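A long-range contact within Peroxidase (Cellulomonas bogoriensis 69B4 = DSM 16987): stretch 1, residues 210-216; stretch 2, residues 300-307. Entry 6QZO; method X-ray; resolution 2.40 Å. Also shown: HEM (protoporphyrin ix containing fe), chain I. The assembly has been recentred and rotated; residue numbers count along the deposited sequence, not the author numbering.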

# COMPACT_ATOMS: atom_id res chain seq x y z
N THR A 210 -20.59 16.96 -19.48
CA THR A 210 -20.69 17.94 -20.60
C THR A 210 -20.24 17.28 -21.91
O THR A 210 -20.86 17.57 -22.95
CB THR A 210 -19.85 19.20 -20.34
OG1 THR A 210 -18.48 18.80 -20.35
CG2 THR A 210 -20.18 19.90 -19.04
N ASP A 211 -19.21 16.43 -21.86
CA ASP A 211 -18.51 15.93 -23.07
C ASP A 211 -18.47 14.40 -23.08
O ASP A 211 -17.41 13.81 -23.24
CB ASP A 211 -17.12 16.58 -23.16
CG ASP A 211 -17.18 18.09 -23.34
OD1 ASP A 211 -17.80 18.54 -24.33
OD2 ASP A 211 -16.63 18.81 -22.49
N PRO A 212 -19.63 13.71 -22.95
CA PRO A 212 -19.65 12.25 -22.88
C PRO A 212 -19.10 11.57 -24.15
O PRO A 212 -18.57 10.49 -24.04
CB PRO A 212 -21.14 11.91 -22.68
CG PRO A 212 -21.89 13.13 -23.22
CD PRO A 212 -20.99 14.30 -22.90
N ASP A 213 -19.21 12.23 -25.31
CA ASP A 213 -18.78 11.67 -26.63
C ASP A 213 -17.25 11.57 -26.69
O ASP A 213 -16.76 10.86 -27.60
CB ASP A 213 -19.33 12.51 -27.79
CG ASP A 213 -18.79 13.93 -27.82
OD1 ASP A 213 -19.04 14.68 -26.85
OD2 ASP A 213 -18.10 14.26 -28.81
N LEU A 214 -16.52 12.26 -25.80
CA LEU A 214 -15.03 12.24 -25.77
C LEU A 214 -14.51 11.13 -24.85
O LEU A 214 -13.29 10.93 -24.83
CB LEU A 214 -14.52 13.61 -25.33
CG LEU A 214 -14.89 14.78 -26.23
CD1 LEU A 214 -14.24 16.08 -25.75
CD2 LEU A 214 -14.49 14.50 -27.68
N LEU A 215 -15.40 10.44 -24.13
CA LEU A 215 -15.04 9.33 -23.21
C LEU A 215 -15.61 8.01 -23.73
O LEU A 215 -14.87 7.01 -23.81
CB LEU A 215 -15.62 9.66 -21.83
CG LEU A 215 -15.47 8.57 -20.77
CD1 LEU A 215 -14.00 8.28 -20.55
CD2 LEU A 215 -16.15 8.96 -19.48
N TRP A 216 -16.91 8.02 -24.03
CA TRP A 216 -17.74 6.81 -24.29
C TRP A 216 -17.87 6.58 -25.80
O TRP A 216 -18.20 7.54 -26.52
CB TRP A 216 -19.11 6.98 -23.64
CG TRP A 216 -19.12 7.16 -22.15
CD1 TRP A 216 -19.76 8.15 -21.47
CD2 TRP A 216 -18.53 6.30 -21.16
NE1 TRP A 216 -19.61 7.97 -20.12
CE2 TRP A 216 -18.87 6.84 -19.90
CE3 TRP A 216 -17.77 5.12 -21.20
CZ2 TRP A 216 -18.45 6.25 -18.70
CZ3 TRP A 216 -17.37 4.54 -20.02
CH2 TRP A 216 -17.70 5.10 -18.78
N GLN A 300 -7.20 20.83 -29.98
CA GLN A 300 -8.52 20.62 -30.63
C GLN A 300 -9.45 20.01 -29.60
O GLN A 300 -8.95 19.37 -28.67
CB GLN A 300 -8.37 19.67 -31.83
CG GLN A 300 -7.38 20.15 -32.87
CD GLN A 300 -7.93 21.28 -33.71
OE1 GLN A 300 -9.11 21.64 -33.64
NE2 GLN A 300 -7.08 21.81 -34.56
N ARG A 301 -10.76 20.18 -29.76
CA ARG A 301 -11.78 19.70 -28.79
C ARG A 301 -11.42 18.28 -28.32
O ARG A 301 -11.52 18.04 -27.09
CB ARG A 301 -13.18 19.72 -29.39
CG ARG A 301 -14.22 19.07 -28.49
CD ARG A 301 -15.63 19.50 -28.83
NE ARG A 301 -16.53 18.96 -27.81
CZ ARG A 301 -17.02 17.72 -27.80
NH1 ARG A 301 -16.73 16.86 -28.78
NH2 ARG A 301 -17.83 17.34 -26.83
N GLU A 302 -11.02 17.39 -29.23
CA GLU A 302 -10.92 15.93 -28.95
C GLU A 302 -9.62 15.59 -28.21
O GLU A 302 -9.55 14.46 -27.68
CB GLU A 302 -11.12 15.11 -30.23
CG GLU A 302 -10.04 15.27 -31.29
CD GLU A 302 -10.16 16.40 -32.28
OE1 GLU A 302 -11.23 17.08 -32.28
OE2 GLU A 302 -9.18 16.60 -33.05
N GLU A 303 -8.66 16.51 -28.13
CA GLU A 303 -7.33 16.28 -27.50
C GLU A 303 -7.43 16.44 -25.96
O GLU A 303 -6.69 17.24 -25.38
CB GLU A 303 -6.29 17.23 -28.09
CG GLU A 303 -5.96 16.92 -29.53
CD GLU A 303 -4.84 17.79 -30.09
OE1 GLU A 303 -4.48 18.78 -29.41
OE2 GLU A 303 -4.30 17.46 -31.18
N THR A 304 -8.31 15.65 -25.35
CA THR A 304 -8.61 15.63 -23.90
C THR A 304 -8.97 14.19 -23.51
O THR A 304 -9.23 13.37 -24.43
CB THR A 304 -9.70 16.65 -23.57
OG1 THR A 304 -9.84 16.79 -22.16
CG2 THR A 304 -11.03 16.29 -24.18
N PHE A 305 -8.94 13.86 -22.23
CA PHE A 305 -9.21 12.50 -21.71
C PHE A 305 -9.45 12.60 -20.20
O PHE A 305 -9.02 13.60 -19.58
CB PHE A 305 -8.05 11.56 -22.05
CG PHE A 305 -6.69 12.20 -21.97
CD1 PHE A 305 -6.04 12.33 -20.76
CD2 PHE A 305 -6.09 12.72 -23.11
CE1 PHE A 305 -4.80 12.96 -20.68
CE2 PHE A 305 -4.86 13.35 -23.03
CZ PHE A 305 -4.22 13.46 -21.82
N LEU A 306 -10.17 11.62 -19.65
CA LEU A 306 -10.42 11.50 -18.20
C LEU A 306 -9.16 10.93 -17.54
O LEU A 306 -8.94 9.70 -17.63
CB LEU A 306 -11.64 10.60 -17.95
CG LEU A 306 -12.07 10.48 -16.49
CD1 LEU A 306 -12.39 11.85 -15.89
CD2 LEU A 306 -13.24 9.53 -16.35
N ARG A 307 -8.37 11.79 -16.91
CA ARG A 307 -7.25 11.34 -16.05
C ARG A 307 -7.88 10.81 -14.76
O ARG A 307 -8.81 11.45 -14.24
CB ARG A 307 -6.27 12.48 -15.79
CG ARG A 307 -5.51 12.90 -17.04
CD ARG A 307 -4.64 14.11 -16.78
NE ARG A 307 -5.44 15.29 -16.51
CZ ARG A 307 -5.17 16.24 -15.63
NH1 ARG A 307 -4.10 16.17 -14.85
NH2 ARG A 307 -5.97 17.29 -15.52
CHA HEM I . -2.21 18.68 -15.76
CHB HEM I . 1.19 16.57 -13.09
CHC HEM I . 2.06 13.45 -16.68
CHD HEM I . -1.63 15.30 -19.18
C1A HEM I . -1.34 18.39 -14.75
C2A HEM I . -1.17 19.18 -13.57
C3A HEM I . -0.20 18.59 -12.83
C4A HEM I . 0.21 17.42 -13.52
CMA HEM I . 0.36 19.05 -11.50
CAA HEM I . -1.88 20.47 -13.23
CBA HEM I . -3.19 20.28 -12.46
CGA HEM I . -4.22 19.71 -13.37
O1A HEM I . -4.34 18.46 -13.41
O2A HEM I . -4.93 20.49 -14.08
C1B HEM I . 1.71 15.54 -13.87
C2B HEM I . 2.78 14.72 -13.41
C3B HEM I . 3.04 13.83 -14.42
C4B HEM I . 2.10 14.17 -15.49
CMB HEM I . 3.47 14.82 -12.05
CAB HEM I . 3.98 12.70 -14.49
CBB HEM I . 4.62 12.20 -13.43
C1C HEM I . 1.13 13.66 -17.67
C2C HEM I . 1.08 12.93 -18.86
C3C HEM I . 0.04 13.43 -19.61
C4C HEM I . -0.56 14.50 -18.84
CMC HEM I . 1.97 11.80 -19.30
CAC HEM I . -0.19 12.77 -20.92
CBC HEM I . -1.13 13.07 -21.78
C1D HEM I . -2.08 16.39 -18.42
C2D HEM I . -3.21 17.24 -18.84
C3D HEM I . -3.36 18.19 -17.91
C4D HEM I . -2.32 17.90 -16.90
CMD HEM I . -4.05 17.16 -20.10
CAD HEM I . -4.40 19.32 -17.90
CBD HEM I . -3.85 20.57 -18.62
CGD HEM I . -4.82 21.74 -18.73
O1D HEM I . -5.71 21.75 -19.61
O2D HEM I . -4.72 22.75 -17.98
NA HEM I . -0.49 17.32 -14.70
NB HEM I . 1.35 15.19 -15.10
NC HEM I . 0.15 14.61 -17.67
ND HEM I . -1.59 16.84 -17.25
FE HEM I . -0.17 16.11 -16.24

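Stretch 1 is a compact turn, with a short 3-10 segment spanning Pro212 to Leu214. Leu214 N donates to Asp211 O (3.1 Å), and Pro212 O accepts from both Leu215 N (3.2 Å) and Trp216 N (3.0 Å). Pro212 has no amide hydrogen to give, but its carbonyl serves the turn well. Stretch 2 opens with a type I beta turn from Gln300 to Glu303, closed by Glu303 N to Gln300 O at 2.9 Å; Thr304 N then bonds to Glu302 O, also at 2.9 Å, before the chain extends into a strand at Leu306 and Arg307. The backbones approach to 6.4 Å between the CA atoms of Leu214 and Glu302, and to 6.8 Å between those of Leu215 and Phe305. No backbone hydrogen bond joins the stretches, so the contact rests largely on side chains; it buries 345 Å² in total.

The polar part centres on Arg301. Its CA-to-CB bond points sideways, but chi1 to chi3 are all t, and this extended chain carries the guanidinium to two aspartates of stretch 1. Arg301 NH2 donates to Asp211 OD1 at 2.8 Å and to Asp213 OD1 at 2.9 Å, while Arg301 NH1 reaches Asp213 OD2 at 2.9 Å. Asp213 thus uses both carboxylate oxygens in a nearly linear, two-pronged salt bridge, with N-H...O angles of 175° and 171°; the bond to Asp211 is more bent, at 148°. Both Asp211 OD1 and Asp213 OD1 lie at the guanidinium edge, near its plane, where the N-H groups point. The short aspartate side chains, rotamer m at Asp211 and p at Asp213, bring two negative charges to one positive group.

One face of that guanidinium is covered by Leu214, whose CG lies over it and whose CD2 is 3.4 Å from Arg301 NH1. An aliphatic side chain suits this position because the flat face offers no N-H to satisfy. Leu214 is buried and points toward stretch 2, where CD1 meets Thr304 CG2 at 3.6 Å and CD2 lies 4.1 Å from Glu302 CA. Thr304 also points toward stretch 1 and presents its methyl to the leucine. Further along, Leu215 CD1 packs against Leu306 CB at 4.2 Å, a second, separate apolar contact.

Phe305, by contrast, points away from stretch 1, and its CZ comes within 3.1 Å of HEM CBC. Arg307 hydrogen-bonds the cofactor, donating from NH1 (2.7 Å) and NH2 (2.9 Å) to HEM O1A.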